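Local coordinates for 2-dehydro-3-deoxy-d-gluconate/2-dehydro-3-deoxy-phosphogluconate aldolase (Picrophilus torridus, PDB 4UXD), which is an aldolase of the dihydrodipicolinate synthetase family, whose subunits fold as beta/alpha barrels, four of which make up the assembly, at residues K26-P31 against N58-F63; C30-P35 against I49-L54; F63-T68 against D81-V86; T214-G219 against R236-Y241. All blocks are in the same frame, centred on the assembly; numbering follows the deposited sequence.

Contact 1: K26-P31 against N58-F63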
# COMPACT_ATOMS: atom_id res chain seq x y z
N LYS A 26 -31.46 -13.58 -0.14
CA LYS A 26 -30.76 -14.12 -1.30
C LYS A 26 -31.33 -13.40 -2.52
O LYS A 26 -32.38 -12.77 -2.43
CB LYS A 26 -30.90 -15.66 -1.37
CG LYS A 26 -31.95 -16.28 -2.32
CD LYS A 26 -33.23 -16.71 -1.61
CE LYS A 26 -32.98 -17.62 -0.41
NZ LYS A 26 -31.83 -18.54 -0.59
N GLY A 27 -30.62 -13.46 -3.65
CA GLY A 27 -31.06 -12.76 -4.85
C GLY A 27 -30.30 -11.47 -5.12
O GLY A 27 -29.16 -11.30 -4.68
N ILE A 28 -30.95 -10.56 -5.84
CA ILE A 28 -30.32 -9.36 -6.35
C ILE A 28 -30.73 -8.12 -5.59
O ILE A 28 -31.91 -7.79 -5.47
CB ILE A 28 -30.63 -9.17 -7.84
CG1 ILE A 28 -30.15 -10.40 -8.63
CG2 ILE A 28 -29.99 -7.88 -8.38
CD1 ILE A 28 -28.67 -10.66 -8.52
N VAL A 29 -29.72 -7.44 -5.07
CA VAL A 29 -29.87 -6.25 -4.26
C VAL A 29 -29.39 -5.05 -5.05
O VAL A 29 -28.24 -5.05 -5.49
CB VAL A 29 -29.04 -6.36 -2.97
CG1 VAL A 29 -29.17 -5.10 -2.11
CG2 VAL A 29 -29.42 -7.59 -2.20
N CYS A 30 -30.23 -4.02 -5.24
CA CYS A 30 -29.73 -2.79 -5.86
C CYS A 30 -29.18 -1.79 -4.84
O CYS A 30 -29.94 -1.24 -4.03
CB CYS A 30 -30.80 -2.10 -6.68
SG CYS A 30 -30.22 -0.48 -7.29
N PRO A 31 -27.87 -1.53 -4.87
CA PRO A 31 -27.39 -0.43 -4.04
C PRO A 31 -27.74 0.88 -4.75
O PRO A 31 -27.05 1.32 -5.68
CB PRO A 31 -25.88 -0.67 -3.95
CG PRO A 31 -25.54 -1.35 -5.23
CD PRO A 31 -26.80 -2.08 -5.71
N ASN A 58 -37.32 -6.48 -11.67
CA ASN A 58 -37.47 -7.46 -10.59
C ASN A 58 -36.20 -7.73 -9.75
O ASN A 58 -35.83 -8.89 -9.48
CB ASN A 58 -37.98 -8.77 -11.18
CG ASN A 58 -38.48 -9.73 -10.12
OD1 ASN A 58 -39.07 -9.32 -9.12
ND2 ASN A 58 -38.23 -11.03 -10.32
N VAL A 59 -35.53 -6.67 -9.30
CA VAL A 59 -34.54 -6.84 -8.25
C VAL A 59 -35.34 -7.27 -7.03
O VAL A 59 -36.55 -7.03 -6.97
CB VAL A 59 -33.70 -5.54 -7.97
CG1 VAL A 59 -33.08 -4.99 -9.25
CG2 VAL A 59 -34.54 -4.47 -7.27
N ASP A 60 -34.68 -7.90 -6.06
CA ASP A 60 -35.37 -8.42 -4.88
C ASP A 60 -35.31 -7.47 -3.68
O ASP A 60 -36.20 -7.47 -2.85
CB ASP A 60 -34.77 -9.77 -4.48
CG ASP A 60 -34.68 -10.72 -5.65
OD1 ASP A 60 -35.70 -11.38 -5.94
OD2 ASP A 60 -33.61 -10.79 -6.28
N TYR A 61 -34.23 -6.70 -3.58
CA TYR A 61 -34.06 -5.78 -2.47
C TYR A 61 -33.63 -4.41 -2.95
O TYR A 61 -32.86 -4.28 -3.91
CB TYR A 61 -33.04 -6.32 -1.46
CG TYR A 61 -33.38 -7.67 -0.91
CD1 TYR A 61 -32.97 -8.82 -1.56
CD2 TYR A 61 -34.09 -7.80 0.27
CE1 TYR A 61 -33.27 -10.07 -1.05
CE2 TYR A 61 -34.39 -9.05 0.78
CZ TYR A 61 -33.98 -10.17 0.12
OH TYR A 61 -34.29 -11.42 0.61
N LEU A 62 -34.16 -3.40 -2.27
CA LEU A 62 -33.70 -2.03 -2.41
C LEU A 62 -32.78 -1.75 -1.24
O LEU A 62 -33.13 -2.02 -0.07
CB LEU A 62 -34.85 -1.03 -2.43
CG LEU A 62 -36.03 -1.31 -3.35
CD1 LEU A 62 -36.89 -0.05 -3.46
CD2 LEU A 62 -35.57 -1.80 -4.71
N PHE A 63 -31.62 -1.20 -1.58
CA PHE A 63 -30.60 -0.84 -0.63
C PHE A 63 -30.30 0.65 -0.78
O PHE A 63 -29.34 1.04 -1.43
CB PHE A 63 -29.33 -1.69 -0.86
CG PHE A 63 -28.15 -1.28 -0.01
CD1 PHE A 63 -28.31 -0.51 1.13
CD2 PHE A 63 -26.87 -1.68 -0.38
CE1 PHE A 63 -27.23 -0.15 1.90
CE2 PHE A 63 -25.79 -1.32 0.38
CZ PHE A 63 -25.97 -0.56 1.53
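Asp60 and Ile28 grip each other twice. The amide of Ile28 donates to Asp60 OD2 (N to OD2 2.7 Å) along a nearly straight line (173° at the hydrogen), meeting that oxygen on its anti side, and the amide of Asp60 returns a bond to Ile28 O (N to O 2.8 Å). The same carbonyl also accepts from Tyr61 N, so Ile28 O holds two donors where the second strand begins. From there the ladder is regular and parallel: Cys30 N bonds to Tyr61 O (3.0 Å), and Phe63 N to Cys30 O. Gly27 suits its place because its phi is positive (102°), and its CA lies against Asp60 OD2. Lys26 O lies in the plane of the Tyr61 ring at its edge, 3.2 Å from CE1. Val29 packs with both branches: CG2 meets Tyr61 CD1, while CG1, anti to its own amide nitrogen, leans on Phe63 CB at 3.6 Å. Pro31, which has no amide hydrogen to offer, sets CB against Phe63 CD2 (3.8 Å). Val29, Tyr61, Pro31 and Phe63 share one face of the sheet, where Val224 of the next strand joins them and Lys182 makes a cation-pi contact with Phe63. On the other face, Cys30 and Leu62 turn to Leu54 of helix 44-56, and Ile28 reaches helix 233-240.

Contact 2: C30-P35 against I49-L54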
# COMPACT_ATOMS: atom_id res chain seq x y z
N CYS A 30 -30.23 -4.02 -5.24
CA CYS A 30 -29.73 -2.79 -5.86
C CYS A 30 -29.18 -1.79 -4.84
O CYS A 30 -29.94 -1.24 -4.03
CB CYS A 30 -30.80 -2.10 -6.68
SG CYS A 30 -30.22 -0.48 -7.29
N PRO A 31 -27.87 -1.53 -4.87
CA PRO A 31 -27.39 -0.43 -4.04
C PRO A 31 -27.74 0.88 -4.75
O PRO A 31 -27.05 1.32 -5.68
CB PRO A 31 -25.88 -0.67 -3.95
CG PRO A 31 -25.54 -1.35 -5.23
CD PRO A 31 -26.80 -2.08 -5.71
N MET A 32 -28.85 1.47 -4.32
CA MET A 32 -29.46 2.60 -5.02
C MET A 32 -28.57 3.83 -5.06
O MET A 32 -27.97 4.20 -4.05
CB MET A 32 -30.78 2.99 -4.35
CG MET A 32 -31.83 1.89 -4.31
SD MET A 32 -33.32 2.41 -3.44
CE MET A 32 -33.87 3.73 -4.52
N ILE A 33 -28.49 4.46 -6.22
CA ILE A 33 -28.00 5.83 -6.25
C ILE A 33 -29.04 6.71 -5.57
O ILE A 33 -30.21 6.36 -5.49
CB ILE A 33 -27.74 6.35 -7.68
CG1 ILE A 33 -29.02 6.26 -8.52
CG2 ILE A 33 -26.60 5.58 -8.33
CD1 ILE A 33 -28.94 7.01 -9.82
N THR A 34 -28.59 7.86 -5.09
CA THR A 34 -29.50 8.89 -4.61
C THR A 34 -29.65 9.99 -5.67
O THR A 34 -28.81 10.89 -5.73
CB THR A 34 -28.97 9.48 -3.31
OG1 THR A 34 -28.59 8.42 -2.43
CG2 THR A 34 -30.01 10.37 -2.64
N PRO A 35 -30.70 9.92 -6.52
CA PRO A 35 -30.80 10.89 -7.62
C PRO A 35 -30.80 12.35 -7.14
O PRO A 35 -31.40 12.64 -6.11
CB PRO A 35 -32.13 10.54 -8.29
CG PRO A 35 -32.36 9.12 -7.95
CD PRO A 35 -31.81 8.97 -6.55
N ILE A 49 -38.76 7.47 -10.28
CA ILE A 49 -38.48 6.93 -11.59
C ILE A 49 -37.59 5.71 -11.46
O ILE A 49 -37.78 4.73 -12.16
CB ILE A 49 -37.83 7.99 -12.48
CG1 ILE A 49 -38.91 8.99 -12.92
CG2 ILE A 49 -37.16 7.36 -13.70
CD1 ILE A 49 -38.39 10.34 -13.40
N LEU A 50 -36.66 5.79 -10.51
CA LEU A 50 -35.69 4.74 -10.25
C LEU A 50 -36.32 3.52 -9.58
O LEU A 50 -36.07 2.37 -9.98
CB LEU A 50 -34.56 5.28 -9.36
CG LEU A 50 -33.55 4.24 -8.86
CD1 LEU A 50 -32.95 3.48 -10.02
CD2 LEU A 50 -32.47 4.89 -8.01
N ILE A 51 -37.10 3.78 -8.54
CA ILE A 51 -37.84 2.73 -7.85
C ILE A 51 -38.73 1.95 -8.82
O ILE A 51 -38.89 0.74 -8.68
CB ILE A 51 -38.73 3.32 -6.73
CG1 ILE A 51 -37.85 3.81 -5.58
CG2 ILE A 51 -39.71 2.28 -6.19
CD1 ILE A 51 -38.54 4.78 -4.67
N LYS A 52 -39.31 2.64 -9.79
CA LYS A 52 -40.22 1.98 -10.72
C LYS A 52 -39.44 1.20 -11.78
O LYS A 52 -39.93 0.19 -12.30
CB LYS A 52 -41.16 3.00 -11.38
CG LYS A 52 -42.17 3.63 -10.41
CD LYS A 52 -43.00 2.60 -9.66
CE LYS A 52 -44.33 3.18 -9.16
NZ LYS A 52 -44.19 4.25 -8.14
N TYR A 53 -38.23 1.66 -12.09
CA TYR A 53 -37.31 0.87 -12.92
C TYR A 53 -36.83 -0.39 -12.22
O TYR A 53 -36.69 -1.45 -12.84
CB TYR A 53 -36.10 1.69 -13.33
CG TYR A 53 -35.09 0.86 -14.08
CD1 TYR A 53 -35.26 0.60 -15.44
CD2 TYR A 53 -33.96 0.34 -13.45
CE1 TYR A 53 -34.36 -0.15 -16.14
CE2 TYR A 53 -33.03 -0.42 -14.15
CZ TYR A 53 -33.24 -0.66 -15.51
OH TYR A 53 -32.33 -1.43 -16.23
N LEU A 54 -36.55 -0.28 -10.93
CA LEU A 54 -36.04 -1.41 -10.17
C LEU A 54 -37.09 -2.48 -10.06
O LEU A 54 -36.80 -3.67 -10.19
CB LEU A 54 -35.56 -0.96 -8.78
CG LEU A 54 -34.21 -0.26 -8.83
CD1 LEU A 54 -33.92 0.51 -7.55
CD2 LEU A 54 -33.11 -1.28 -9.09
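Leu54 sets both methyls against one side of Cys30: CD2 lies 3.4 Å from Cys30 CB, a tight fit, and also meets SG, and CD1 comes within 3.8 Å of Cys30 SG. A cysteine is slim enough for the helix to ride close to the strand at this point. One turn earlier, Leu50 is the second bump. Its CG stands anti to the backbone nitrogen (chi1 172°), which carries CD2 out from the helix into a hollow walled by three residues. Ile33 CG1 lines one part of it, 3.7 Å from Leu50 CD2; the tip of Met32, atom CE, lies 3.9 Å from the same methyl; and Pro35 CG touches it more loosely at 4.2 Å. Met32, long and unbranched, follows the helix surface. Its chain runs extended to SD and then bends (chi3 63°), which turns CE back to the helix, where it rests on Ile51 CG1 as well as on Leu50, while its CG keeps to Leu54 CD1. No hydrogen bond crosses the contact; apolar and sulfur-bearing side chains make the seam, and all seven touching residues are buried. Asn229 holds the backbone of the segment 30-35 through Pro31 O and Ile33 N, and Phe276 of helix 270-279 adds its side chain beside Ile33 and Leu50. Strand, outgoing loop and returning helix form the beta-alpha half of a beta-alpha-beta unit; the beta-alpha pair is what the barrel repeats.

Contact 3: F63-T68 against D81-V86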
# COMPACT_ATOMS: atom_id res chain seq x y z
N PHE A 63 -31.62 -1.20 -1.58
CA PHE A 63 -30.60 -0.84 -0.63
C PHE A 63 -30.30 0.65 -0.78
O PHE A 63 -29.34 1.04 -1.43
CB PHE A 63 -29.33 -1.69 -0.86
CG PHE A 63 -28.15 -1.28 -0.01
CD1 PHE A 63 -28.31 -0.51 1.13
CD2 PHE A 63 -26.87 -1.68 -0.38
CE1 PHE A 63 -27.23 -0.15 1.90
CE2 PHE A 63 -25.79 -1.32 0.38
CZ PHE A 63 -25.97 -0.56 1.53
N PRO A 64 -31.12 1.49 -0.16
CA PRO A 64 -30.84 2.93 -0.18
C PRO A 64 -29.69 3.32 0.75
O PRO A 64 -29.54 2.71 1.81
CB PRO A 64 -32.16 3.55 0.28
CG PRO A 64 -32.76 2.50 1.17
CD PRO A 64 -32.37 1.19 0.57
N MET A 65 -28.92 4.32 0.33
CA MET A 65 -27.85 4.91 1.13
C MET A 65 -26.72 3.91 1.43
O MET A 65 -26.21 3.84 2.55
CB MET A 65 -28.41 5.50 2.43
CG MET A 65 -29.24 6.78 2.23
SD MET A 65 -28.27 8.18 1.62
CE MET A 65 -29.57 9.36 1.25
N GLY A 66 -26.36 3.13 0.42
CA GLY A 66 -25.10 2.41 0.43
C GLY A 66 -24.01 3.33 -0.10
O GLY A 66 -24.23 4.55 -0.22
N SER A 67 -22.86 2.74 -0.42
CA SER A 67 -21.73 3.47 -0.99
C SER A 67 -22.10 4.09 -2.33
O SER A 67 -21.75 5.23 -2.62
CB SER A 67 -20.52 2.55 -1.16
OG SER A 67 -20.04 2.06 0.08
N THR A 68 -22.80 3.32 -3.14
CA THR A 68 -23.27 3.79 -4.43
C THR A 68 -24.16 5.00 -4.25
O THR A 68 -24.17 5.91 -5.10
CB THR A 68 -24.04 2.68 -5.17
OG1 THR A 68 -23.17 1.58 -5.41
CG2 THR A 68 -24.59 3.19 -6.49
N ASP A 81 -35.00 11.16 5.75
CA ASP A 81 -36.06 11.53 4.82
C ASP A 81 -36.06 10.58 3.62
O ASP A 81 -37.11 10.12 3.21
CB ASP A 81 -35.92 12.99 4.38
CG ASP A 81 -36.32 13.98 5.48
OD1 ASP A 81 -37.05 13.58 6.44
OD2 ASP A 81 -35.90 15.15 5.39
N PHE A 82 -34.87 10.26 3.10
CA PHE A 82 -34.78 9.40 1.91
C PHE A 82 -35.24 7.96 2.20
O PHE A 82 -35.94 7.35 1.40
CB PHE A 82 -33.36 9.41 1.39
CG PHE A 82 -33.18 8.74 0.06
CD1 PHE A 82 -33.53 9.39 -1.11
CD2 PHE A 82 -32.62 7.48 -0.02
CE1 PHE A 82 -33.34 8.79 -2.34
CE2 PHE A 82 -32.43 6.87 -1.25
CZ PHE A 82 -32.79 7.52 -2.41
N LEU A 83 -34.85 7.41 3.34
CA LEU A 83 -35.30 6.08 3.74
C LEU A 83 -36.83 6.06 3.83
O LEU A 83 -37.48 5.08 3.48
CB LEU A 83 -34.68 5.66 5.07
CG LEU A 83 -33.16 5.55 5.15
CD1 LEU A 83 -32.74 4.96 6.49
CD2 LEU A 83 -32.58 4.72 4.01
N LYS A 84 -37.42 7.16 4.30
CA LYS A 84 -38.86 7.25 4.39
C LYS A 84 -39.48 7.21 2.99
O LYS A 84 -40.43 6.47 2.74
CB LYS A 84 -39.27 8.51 5.14
CG LYS A 84 -40.55 8.36 5.97
CD LYS A 84 -40.90 9.63 6.71
CE LYS A 84 -41.44 10.69 5.76
NZ LYS A 84 -41.92 11.91 6.46
N PHE A 85 -38.95 8.01 2.08
CA PHE A 85 -39.53 8.09 0.75
C PHE A 85 -39.52 6.71 0.12
O PHE A 85 -40.55 6.22 -0.32
CB PHE A 85 -38.77 9.08 -0.12
CG PHE A 85 -39.32 9.22 -1.52
CD1 PHE A 85 -40.42 10.04 -1.77
CD2 PHE A 85 -38.74 8.55 -2.59
CE1 PHE A 85 -40.94 10.17 -3.06
CE2 PHE A 85 -39.25 8.69 -3.88
CZ PHE A 85 -40.35 9.50 -4.11
N VAL A 86 -38.36 6.08 0.13
CA VAL A 86 -38.19 4.78 -0.49
C VAL A 86 -39.12 3.75 0.15
O VAL A 86 -39.72 2.94 -0.55
CB VAL A 86 -36.73 4.33 -0.39
CG1 VAL A 86 -36.56 2.89 -0.86
CG2 VAL A 86 -35.86 5.28 -1.20
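Met65 reaches Phe82 from a left-handed backbone conformation (phi 64°, psi 42°), uncommon for a residue with a side chain. The turn it makes just after the strand points its CB at helix 76-88. The chain then bends at chi2 (-66°), which brings the methyl CE to Phe82, 3.8 Å from CB and equally close to CD2. The sulfur stands farther off, with SD 5.5 Å from the ring centroid and oblique to the ring, so the Met-aromatic contact is a loose one carried more by the methyl than by the sulfur. Pro64, the residue before, approaches the same ring at its edge: its CB is 3.7 Å from Phe82 CE2, near the ring plane. One face of that ring is backed within the helix by Val86 CG2, which sits 3.8 Å above the plane toward the rim of the Phe82 ring. Leu83 completes the surface, crossing the proline at about a right angle with CD2 3.6 Å from Pro64 CG. A compact, rigid proline fits the shallow groove between Leu83 and Phe82, while Val86 CG1 touches its CG only at longer range. Beyond the packing, Ser67 OG bonds to Tyr154 and to Tyr128 of the second subunit, consistent with the hydroxyl triad of the family, a Thr or Ser between two tyrosines, one from a neighbouring subunit. The Gly-Ser-Thr-Gly turn from Gly66 onward follows a strand at its C-terminal end, where beta/alpha barrels carry their active sites, and helix 76-88 packs against Pro64 and Met65, the first residues of that loop.

Contact 4: T214-G219 against R236-Y241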
# COMPACT_ATOMS: atom_id res chain seq x y z
N THR A 214 -18.80 -16.13 -10.66
CA THR A 214 -17.86 -16.84 -9.80
C THR A 214 -18.43 -17.02 -8.38
O THR A 214 -18.32 -18.10 -7.79
CB THR A 214 -16.49 -16.10 -9.73
OG1 THR A 214 -15.90 -16.07 -11.03
CG2 THR A 214 -15.52 -16.77 -8.74
N SER A 215 -19.06 -15.98 -7.85
CA SER A 215 -19.55 -16.02 -6.47
C SER A 215 -20.71 -16.99 -6.32
O SER A 215 -20.81 -17.71 -5.32
CB SER A 215 -19.99 -14.62 -6.01
OG SER A 215 -18.93 -13.70 -6.11
N LEU A 216 -21.60 -17.03 -7.31
CA LEU A 216 -22.68 -18.01 -7.28
C LEU A 216 -22.08 -19.42 -7.35
O LEU A 216 -22.49 -20.32 -6.62
CB LEU A 216 -23.68 -17.79 -8.42
CG LEU A 216 -24.48 -16.48 -8.47
CD1 LEU A 216 -25.61 -16.57 -9.51
CD2 LEU A 216 -25.05 -16.08 -7.11
N GLU A 217 -21.09 -19.61 -8.22
CA GLU A 217 -20.47 -20.93 -8.38
C GLU A 217 -19.94 -21.44 -7.05
O GLU A 217 -19.94 -22.64 -6.80
CB GLU A 217 -19.33 -20.89 -9.39
CG GLU A 217 -19.74 -21.01 -10.83
CD GLU A 217 -18.52 -21.07 -11.73
OE1 GLU A 217 -17.39 -20.89 -11.21
OE2 GLU A 217 -18.67 -21.31 -12.95
N LEU A 218 -19.48 -20.51 -6.21
CA LEU A 218 -18.88 -20.83 -4.92
C LEU A 218 -19.89 -20.84 -3.76
O LEU A 218 -19.50 -21.05 -2.61
CB LEU A 218 -17.77 -19.81 -4.63
CG LEU A 218 -16.56 -19.84 -5.55
CD1 LEU A 218 -15.64 -18.67 -5.30
CD2 LEU A 218 -15.81 -21.15 -5.37
N GLY A 219 -21.16 -20.59 -4.06
CA GLY A 219 -22.20 -20.65 -3.05
C GLY A 219 -22.73 -19.31 -2.52
O GLY A 219 -23.41 -19.30 -1.49
N ARG A 236 -31.01 -10.81 -15.15
CA ARG A 236 -31.09 -11.90 -16.11
C ARG A 236 -30.10 -12.99 -15.71
O ARG A 236 -30.47 -14.16 -15.59
CB ARG A 236 -30.80 -11.43 -17.55
CG ARG A 236 -31.78 -10.37 -18.05
CD ARG A 236 -31.66 -10.11 -19.55
NE ARG A 236 -30.59 -9.18 -19.88
CZ ARG A 236 -29.43 -9.49 -20.45
NH1 ARG A 236 -29.14 -10.75 -20.78
NH2 ARG A 236 -28.54 -8.53 -20.69
N LEU A 237 -28.86 -12.59 -15.49
CA LEU A 237 -27.79 -13.50 -15.10
C LEU A 237 -28.20 -14.41 -13.96
O LEU A 237 -28.10 -15.64 -14.07
CB LEU A 237 -26.55 -12.71 -14.69
CG LEU A 237 -25.30 -13.50 -14.31
CD1 LEU A 237 -24.09 -12.63 -14.51
CD2 LEU A 237 -25.32 -14.03 -12.87
N TYR A 238 -28.67 -13.82 -12.87
CA TYR A 238 -29.06 -14.58 -11.67
C TYR A 238 -30.18 -15.58 -11.94
O TYR A 238 -30.18 -16.67 -11.37
CB TYR A 238 -29.49 -13.62 -10.56
CG TYR A 238 -29.98 -14.30 -9.30
CD1 TYR A 238 -31.31 -14.68 -9.15
CD2 TYR A 238 -29.11 -14.56 -8.26
CE1 TYR A 238 -31.75 -15.30 -8.01
CE2 TYR A 238 -29.54 -15.19 -7.10
CZ TYR A 238 -30.87 -15.55 -6.98
OH TYR A 238 -31.31 -16.17 -5.83
N HIS A 239 -31.12 -15.22 -12.81
CA HIS A 239 -32.26 -16.09 -13.07
C HIS A 239 -31.90 -17.16 -14.10
O HIS A 239 -32.39 -18.29 -14.02
CB HIS A 239 -33.47 -15.27 -13.54
CG HIS A 239 -34.14 -14.53 -12.42
ND1 HIS A 239 -35.39 -14.86 -11.95
CD2 HIS A 239 -33.71 -13.50 -11.66
CE1 HIS A 239 -35.71 -14.05 -10.96
NE2 HIS A 239 -34.71 -13.21 -10.76
N GLU A 240 -31.03 -16.81 -15.03
CA GLU A 240 -30.58 -17.76 -16.04
C GLU A 240 -29.71 -18.84 -15.41
O GLU A 240 -29.78 -20.01 -15.80
CB GLU A 240 -29.80 -17.02 -17.13
CG GLU A 240 -30.68 -16.32 -18.14
CD GLU A 240 -31.44 -17.29 -19.03
OE1 GLU A 240 -31.01 -18.46 -19.14
OE2 GLU A 240 -32.48 -16.87 -19.60
N TYR A 241 -28.91 -18.45 -14.42
CA TYR A 241 -27.93 -19.33 -13.77
C TYR A 241 -28.53 -20.67 -13.32
O TYR A 241 -27.82 -21.68 -13.27
CB TYR A 241 -27.32 -18.60 -12.56
CG TYR A 241 -26.28 -19.41 -11.80
CD1 TYR A 241 -25.00 -19.57 -12.30
CD2 TYR A 241 -26.59 -20.00 -10.59
CE1 TYR A 241 -24.05 -20.31 -11.62
CE2 TYR A 241 -25.65 -20.74 -9.90
CZ TYR A 241 -24.38 -20.89 -10.41
OH TYR A 241 -23.43 -21.62 -9.73
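Tyr241 lays its side chain along Leu216, the two running past each other in opposite directions. Starting at Tyr241 CB, the first neighbour is Leu216 CD1 at 4.0 Å. The same methyl then stands over one face of the ring, 3.9 Å from the Tyr241 centroid and 22° off the normal, a CH-pi contact shifted toward the rim near CG and CD2. Farther out, Leu216 CB takes over: it meets Tyr241 CE2, and lies 3.7 Å from CZ. At the tip, the hydroxyl OH passes over the next residue of the helix, 3.3 Å from Glu217 CA and 3.9 Å from Glu217 CG. The ring gets there because CG is anti to the backbone nitrogen (chi1 180°), carrying the ring out toward Leu216. A flat, long aromatic with a polar end suits a place that begins against a leucine and finishes beside a partly exposed glutamate. Leu216 CD1 is shared further, with Leu237 CD2 and Tyr238 CD2 both at 4.2 Å, so one methyl of the branched leucine fits among three side chains. Just past these residues helix 212-217 ends in a Schellman motif, in which Gly219, with positive phi, bonds from its N to Leu216 O. Thr214 and Leu218 look elsewhere and pack on Thr214 of the third subunit. Neighbouring outer helices, linked through strand 222-224 and packed side by side by apolar side chains, are the pattern of a beta/alpha barrel.

From the N terminus, contact 1 joins strand 27-31 to strand 61-63 and so closes the loop that contains helix 44-56. Contact 2 starts on the same strand and nests inside that loop, fixing the helix on the strand pair through Leu54, which meets Val59 and Leu62 too. Contact 3 follows in series from Phe63 and brings helix 76-88 back to the end of strand 61-63, with Thr68 touching Pro31 and Ile33. Contact 4 closes last, far along the chain, about 26 Å from contact 3 between centres. It still meets contact 1, where Tyr238 packs on Lys26, Gly27 and Ile28, bringing helix 233-240 to the barrel's first strand.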